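Local coordinates for neurotoxin (Clostridium botulinum, PDB 3N7L), which is the receptor-binding domain of a botulinum neurotoxin of serotype D/C and probably binds gangliosides on nerve cells, at residues 232-235 with 239-242. Residues are numbered along the deposited sequence; the frame is centred on the assembly and turned at random.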
ATOM      1  N   VAL A 232      -0.415   4.644 -12.552  1.00 23.30           N
ATOM      2  CA  VAL A 232       0.150   5.611 -11.629  1.00 23.57           C
ATOM      3  C   VAL A 232       0.972   4.794 -10.637  1.00 23.00           C
ATOM      4  O   VAL A 232       0.441   3.926  -9.949  1.00 22.70           O
ATOM      5  CB  VAL A 232      -0.948   6.397 -10.874  1.00 24.60           C
ATOM      6  CG1 VAL A 232      -0.323   7.262  -9.777  1.00 23.16           C
ATOM      7  CG2 VAL A 232      -1.716   7.281 -11.857  1.00 25.34           C
ATOM      8  N   VAL A 233       2.275   5.052 -10.590  1.00 21.88           N
ATOM      9  CA  VAL A 233       3.152   4.330  -9.678  1.00 20.21           C
ATOM     10  C   VAL A 233       2.789   4.731  -8.251  1.00 19.68           C
ATOM     11  O   VAL A 233       2.373   5.865  -8.007  1.00 18.05           O
ATOM     12  CB  VAL A 233       4.635   4.667  -9.952  1.00 19.88           C
ATOM     13  CG1 VAL A 233       5.539   3.879  -9.006  1.00 21.12           C
ATOM     14  CG2 VAL A 233       4.979   4.349 -11.405  1.00 20.25           C
ATOM     15  N   LYS A 234       2.941   3.808  -7.303  1.00 18.71           N
ATOM     16  CA  LYS A 234       2.601   4.130  -5.920  1.00 18.78           C
ATOM     17  C   LYS A 234       3.820   4.072  -4.996  1.00 17.38           C
ATOM     18  O   LYS A 234       4.791   3.364  -5.274  1.00 16.67           O
ATOM     19  CB  LYS A 234       1.537   3.159  -5.390  1.00 21.16           C
ATOM     20  CG  LYS A 234       0.277   3.008  -6.251  1.00 23.43           C
ATOM     21  CD  LYS A 234      -0.431   4.332  -6.462  1.00 23.64           C
ATOM     22  CE  LYS A 234      -1.834   4.117  -7.017  1.00 24.69           C
ATOM     23  NZ  LYS A 234      -1.828   3.246  -8.224  1.00 24.08           N
ATOM     24  N   ASP A 235       3.761   4.824  -3.900  1.00 18.22           N
ATOM     25  CA  ASP A 235       4.837   4.790  -2.924  1.00 16.98           C
ATOM     26  C   ASP A 235       4.582   3.544  -2.065  1.00 17.78           C
ATOM     27  O   ASP A 235       3.600   2.829  -2.290  1.00 17.17           O
ATOM     28  CB  ASP A 235       4.884   6.089  -2.093  1.00 17.31           C
ATOM     29  CG  ASP A 235       3.715   6.250  -1.129  1.00 18.20           C
ATOM     30  OD1 ASP A 235       3.571   7.380  -0.612  1.00 17.13           O
ATOM     31  OD2 ASP A 235       2.960   5.291  -0.872  1.00 20.39           O
ATOM     32  N   ASN A 239       0.113   5.356  -1.668  1.00 20.36           N
ATOM     33  CA  ASN A 239      -0.302   6.682  -2.138  1.00 21.94           C
ATOM     34  C   ASN A 239       0.331   6.868  -3.513  1.00 21.37           C
ATOM     35  O   ASN A 239       1.272   6.155  -3.856  1.00 21.53           O
ATOM     36  CB  ASN A 239       0.224   7.796  -1.224  1.00 23.34           C
ATOM     37  CG  ASN A 239      -0.212   7.635   0.219  1.00 28.68           C
ATOM     38  OD1 ASN A 239      -1.398   7.535   0.511  1.00 30.11           O
ATOM     39  ND2 ASN A 239       0.758   7.624   1.132  1.00 32.63           N
ATOM     40  N   ASP A 240      -0.161   7.823  -4.297  1.00 21.74           N
ATOM     41  CA  ASP A 240       0.426   8.064  -5.617  1.00 21.22           C
ATOM     42  C   ASP A 240       1.870   8.543  -5.449  1.00 20.04           C
ATOM     43  O   ASP A 240       2.144   9.415  -4.624  1.00 20.61           O
ATOM     44  CB  ASP A 240      -0.352   9.139  -6.383  1.00 21.95           C
ATOM     45  CG  ASP A 240      -1.780   8.732  -6.688  1.00 26.08           C
ATOM     46  OD1 ASP A 240      -2.096   7.524  -6.607  1.00 26.04           O
ATOM     47  OD2 ASP A 240      -2.583   9.629  -7.025  1.00 28.35           O
ATOM     48  N   LEU A 241       2.788   7.970  -6.220  1.00 18.74           N
ATOM     49  CA  LEU A 241       4.191   8.377  -6.158  1.00 17.80           C
ATOM     50  C   LEU A 241       4.297   9.740  -6.852  1.00 20.09           C
ATOM     51  O   LEU A 241       3.667   9.970  -7.896  1.00 19.98           O
ATOM     52  CB  LEU A 241       5.085   7.351  -6.867  1.00 16.88           C
ATOM     53  CG  LEU A 241       6.605   7.531  -6.732  1.00 17.08           C
ATOM     54  CD1 LEU A 241       7.025   7.258  -5.287  1.00 17.13           C
ATOM     55  CD2 LEU A 241       7.330   6.581  -7.666  1.00 16.18           C
ATOM     56  N   ARG A 242       5.075  10.653  -6.279  1.00 18.21           N
ATOM     57  CA  ARG A 242       5.193  11.974  -6.885  1.00 20.28           C
ATOM     58  C   ARG A 242       6.609  12.459  -7.132  1.00 18.98           C
ATOM     59  O   ARG A 242       7.560  12.006  -6.499  1.00 18.20           O
ATOM     60  CB  ARG A 242       4.463  13.018  -6.030  1.00 23.20           C
ATOM     61  CG  ARG A 242       3.040  12.646  -5.673  1.00 29.35           C
ATOM     62  CD  ARG A 242       2.231  13.875  -5.297  1.00 34.01           C
ATOM     63  NE  ARG A 242       3.001  14.834  -4.509  1.00 39.11           N
ATOM     64  CZ  ARG A 242       3.161  14.785  -3.191  1.00 35.31           C
ATOM     65  NH1 ARG A 242       3.888  15.713  -2.588  1.00 33.38           N
ATOM     66  NH2 ARG A 242       2.585  13.831  -2.479  1.00 35.69           N
TER
HETATM   67  O   HOH W   1       3.820   9.688  -2.209  1.00 25.40           O
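The carboxylate of D235 and the side-chain amide of N239 meet with their planes turned 76° apart. Onto one face of that carboxylate comes the backbone N-H of N239, which reaches D235 OD2 at 3.0 Å from 52° above the plane. The other oxygen, D235 OD1, receives a weak hydrogen bond from N239 ND2 (3.3 Å) and a shorter one (2.8 Å) from a water that also donates to the carbonyl oxygen of D240. A chi1 of 70° places the carboxylate between the backbone N and the carbonyl carbon of D235, where both oxygens reach N239.

An aspartate at the head of a tight reversal can take up backbone N-H groups beyond it. Here W237 N adds a weak bond to D235 OD2, in Asx-turn geometry, while W142 NE1, from the N-terminal receptor-binding region, gives a weak one to N239 OD1. K234 and D240 form a single bridge, a non-hydrogen-bonded antiparallel pair flanked by D235 N to N239 O and L241 N to V233 O, both 2.8 Å. The loop folds back on itself between helix 217-226 and strand 246-251, within the C-terminal receptor-binding region of beta-trefoil type.

Apolar packing lies beside the bridge, where V233 CG1 touches L241 CD2 at 3.5 Å and L241 also leans on Y247 and F419. K234 and D240 run side by side, the aliphatic CE of K234 lying 3.4 Å from D240 OD1. K234 NZ stays 4.6 Å from D240 OD1, beyond a salt bridge; that partner of D240 is R296, through OD2. The chain of K234 bends at chi2 and chi4, bringing NZ back to V232 O (2.9 Å).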